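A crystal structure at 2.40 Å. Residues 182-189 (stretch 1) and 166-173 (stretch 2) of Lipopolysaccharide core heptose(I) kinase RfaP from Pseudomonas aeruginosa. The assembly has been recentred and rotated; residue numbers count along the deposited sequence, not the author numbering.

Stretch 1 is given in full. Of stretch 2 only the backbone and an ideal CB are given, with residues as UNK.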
# COMPACT_ATOMS: atom_id res chain seq x y z
N PHE A 182 -10.46 -5.40 -8.46
CA PHE A 182 -9.66 -4.19 -8.64
C PHE A 182 -8.19 -4.58 -8.62
O PHE A 182 -7.81 -5.54 -7.95
CB PHE A 182 -9.93 -3.14 -7.56
CG PHE A 182 -9.50 -3.56 -6.18
CD1 PHE A 182 -10.38 -4.22 -5.34
CD2 PHE A 182 -8.22 -3.28 -5.72
CE1 PHE A 182 -10.00 -4.61 -4.06
CE2 PHE A 182 -7.82 -3.67 -4.44
CZ PHE A 182 -8.72 -4.34 -3.60
N ARG A 183 -7.36 -3.84 -9.36
CA ARG A 183 -5.93 -4.09 -9.34
C ARG A 183 -5.15 -2.81 -9.07
O ARG A 183 -5.51 -1.73 -9.55
CB ARG A 183 -5.45 -4.74 -10.64
CG ARG A 183 -5.72 -3.95 -11.88
CD ARG A 183 -5.35 -4.76 -13.10
NE ARG A 183 -5.51 -3.97 -14.31
CZ ARG A 183 -4.51 -3.48 -15.03
NH1 ARG A 183 -3.25 -3.69 -14.66
NH2 ARG A 183 -4.77 -2.77 -16.12
N LEU A 184 -4.09 -2.95 -8.29
CA LEU A 184 -3.18 -1.88 -7.94
C LEU A 184 -1.88 -2.04 -8.71
O LEU A 184 -1.55 -3.13 -9.19
CB LEU A 184 -2.92 -1.85 -6.43
CG LEU A 184 -4.16 -1.57 -5.58
CD1 LEU A 184 -3.80 -1.44 -4.12
CD2 LEU A 184 -4.90 -0.33 -6.06
N SER A 185 -1.16 -0.93 -8.87
CA SER A 185 0.24 -0.93 -9.27
C SER A 185 0.99 0.04 -8.38
O SER A 185 0.49 1.13 -8.09
CB SER A 185 0.42 -0.54 -10.73
OG SER A 185 -0.32 -1.39 -11.58
N VAL A 186 2.16 -0.37 -7.94
CA VAL A 186 3.04 0.54 -7.22
C VAL A 186 3.92 1.27 -8.24
O VAL A 186 4.40 0.66 -9.21
CB VAL A 186 3.89 -0.21 -6.18
CG1 VAL A 186 4.68 -1.35 -6.84
CG2 VAL A 186 4.84 0.78 -5.45
N ILE A 187 4.10 2.57 -8.05
CA ILE A 187 4.93 3.32 -8.98
C ILE A 187 5.97 4.08 -8.18
O ILE A 187 6.13 3.85 -6.98
CB ILE A 187 4.10 4.28 -9.84
CG1 ILE A 187 3.43 5.33 -8.93
CG2 ILE A 187 3.07 3.52 -10.65
CD1 ILE A 187 2.96 6.58 -9.63
N ASP A 188 6.62 5.04 -8.86
CA ASP A 188 7.77 5.81 -8.42
C ASP A 188 8.76 5.04 -7.58
O ASP A 188 8.71 5.11 -6.35
CB ASP A 188 7.38 7.03 -7.61
CG ASP A 188 8.61 7.80 -7.17
OD1 ASP A 188 9.52 7.97 -8.01
OD2 ASP A 188 8.71 8.19 -5.99
N LEU A 189 9.71 4.37 -8.22
CA LEU A 189 10.72 3.64 -7.49
C LEU A 189 12.09 4.29 -7.64
O LEU A 189 13.12 3.61 -7.54
CB LEU A 189 10.71 2.18 -7.96
CG LEU A 189 9.36 1.53 -7.64
CD1 LEU A 189 9.05 0.36 -8.54
CD2 LEU A 189 9.36 1.07 -6.21
N UNK A 166 0.63 6.42 -0.17
CA UNK A 166 -0.54 5.99 -0.91
C UNK A 166 -0.60 6.62 -2.30
O UNK A 166 -1.12 6.01 -3.23
CB UNK A 166 -1.81 6.33 -0.12
N UNK A 167 -0.01 7.81 -2.49
CA UNK A 167 -0.10 8.36 -3.84
C UNK A 167 0.74 7.56 -4.83
O UNK A 167 0.47 7.62 -6.04
CB UNK A 167 0.34 9.82 -3.84
N UNK A 168 1.70 6.76 -4.38
CA UNK A 168 2.49 5.96 -5.30
C UNK A 168 1.88 4.59 -5.55
O UNK A 168 2.58 3.68 -6.03
CB UNK A 168 3.91 5.80 -4.76
N UNK A 169 0.60 4.42 -5.25
CA UNK A 169 -0.14 3.21 -5.59
C UNK A 169 -1.26 3.60 -6.54
O UNK A 169 -2.08 4.46 -6.20
CB UNK A 169 -0.69 2.52 -4.34
N UNK A 170 -1.29 2.99 -7.72
CA UNK A 170 -2.28 3.31 -8.73
C UNK A 170 -3.41 2.29 -8.68
O UNK A 170 -3.19 1.07 -8.75
CB UNK A 170 -1.64 3.35 -10.12
N UNK A 171 -4.62 2.80 -8.52
CA UNK A 171 -5.82 1.99 -8.72
C UNK A 171 -6.19 2.05 -10.20
O UNK A 171 -6.20 3.13 -10.81
CB UNK A 171 -6.97 2.48 -7.84
N UNK A 172 -6.48 0.90 -10.79
CA UNK A 172 -6.69 0.83 -12.23
C UNK A 172 -8.16 1.06 -12.56
O UNK A 172 -9.03 0.33 -12.08
CB UNK A 172 -6.22 -0.52 -12.78
N UNK A 173 -8.43 2.08 -13.38
CA UNK A 173 -9.79 2.50 -13.71
C UNK A 173 -10.22 2.11 -15.12
O UNK A 173 -11.21 2.64 -15.63
CB UNK A 173 -9.91 4.02 -13.55

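Position 166 opens a short 3-10 turn, and its CB has nothing of stretch 1 within reach, so the contact sets no preference; the residue is I166, whose backbone O accepts a hydrogen bond from the N of position 169. Position 167 is scarcely more constrained. It is C167, and its side chain stays far from stretch 1.

At position 168 the CB points sideways, 3.7 Å from I187 O and 4.7 Å from D188 CB. The backbone O accepts a hydrogen bond from I187 N at 2.8 Å. Beside the CB lies D188. A flat polar or aromatic group could lie against that residue, and a longer basic chain could also suit the carboxylate. The residue is H168: D188 CB sits over the ring face, 3.6 Å from its centroid, in a CH-pi contact, with D188 OD2 over a face as well, 3.2 Å from H168 CE1.

From 169 the backbone is extended and pairs antiparallel with stretch 1. Position 169 sits opposite V186 in a non-hydrogen-bonded pair, its CB on the face that also carries L184 and V186. The CB is 5.0 Å from L184 CD1, and with V186 alongside the side-chain surroundings are apolar, so a large apolar residue suits: leucine, isoleucine, methionine or an aromatic. F169 lays one ring face against V186 CG2, and its CE1 comes 3.9 Å from V186 CB.

Position 170 faces S185 in a hydrogen-bonded pair: its N gives a bond to S185 O at 2.6 Å, and its O accepts S185 N at 2.9 Å. The CB turns to the S185 face, 4.7 Å from I187 CG2, which favours an aliphatic chain. L170 answers with CD1 at 3.8 Å from I187 CG2.

Position 171 returns to the L184 face, its CB 3.9 Å from L184 CD2, so valine, isoleucine, leucine or methionine would suit. L171 keeps that CB contact with L184 CD2, and its CD1 reaches F182 CB at 3.9 Å.

Position 172 points toward stretch 1, its N bonded to R183 O at 3.1 Å. Ahead lie the S185 hydroxyl and the extended R183 side chain. A flat group able to exchange a hydrogen bond would use both: histidine fits best, though glutamine could reach the hydroxyl and lay its flat amide near R183. H172 does so in two directions. At the ring edge NE2 shares a hydrogen bond with S185 OG at 2.6 Å, while the R183 guanidinium lies flat on the ring, planes 11° apart and centres 3.6 Å apart.

Position 173 points away, with nothing of stretch 1 near its CB, and many residues would serve; it is T173.

Stretch 2, residues 166-173: ICHFLLHT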
# COMPACT_ATOMS: atom_id res chain seq x y z
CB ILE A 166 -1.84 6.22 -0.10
CG1 ILE A 166 -1.94 7.65 0.41
CG2 ILE A 166 -1.88 5.25 1.07
CD1 ILE A 166 -3.27 7.96 1.08
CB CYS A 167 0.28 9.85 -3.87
SG CYS A 167 1.87 10.38 -3.26
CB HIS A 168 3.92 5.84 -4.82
CG HIS A 168 4.66 7.13 -4.92
ND1 HIS A 168 5.57 7.55 -3.98
CD2 HIS A 168 4.58 8.13 -5.84
CE1 HIS A 168 6.04 8.74 -4.33
NE2 HIS A 168 5.47 9.10 -5.46
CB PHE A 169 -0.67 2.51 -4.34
CG PHE A 169 0.40 1.93 -3.50
CD1 PHE A 169 0.76 0.59 -3.65
CD2 PHE A 169 1.07 2.71 -2.57
CE1 PHE A 169 1.76 0.05 -2.90
CE2 PHE A 169 2.09 2.16 -1.81
CZ PHE A 169 2.43 0.83 -1.98
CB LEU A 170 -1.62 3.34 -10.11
CG LEU A 170 -0.62 4.50 -10.25
CD1 LEU A 170 -0.34 4.81 -11.71
CD2 LEU A 170 -1.08 5.75 -9.50
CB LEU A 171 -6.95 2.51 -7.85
CG LEU A 171 -8.31 1.92 -8.14
CD1 LEU A 171 -8.42 0.48 -7.62
CD2 LEU A 171 -9.34 2.81 -7.48
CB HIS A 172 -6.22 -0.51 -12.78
CG HIS A 172 -4.74 -0.56 -12.97
ND1 HIS A 172 -4.12 -0.11 -14.12
CD2 HIS A 172 -3.74 -0.98 -12.15
CE1 HIS A 172 -2.82 -0.27 -14.01
NE2 HIS A 172 -2.56 -0.79 -12.83
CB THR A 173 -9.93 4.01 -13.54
OG1 THR A 173 -8.94 4.67 -14.33
CG2 THR A 173 -9.77 4.40 -12.09
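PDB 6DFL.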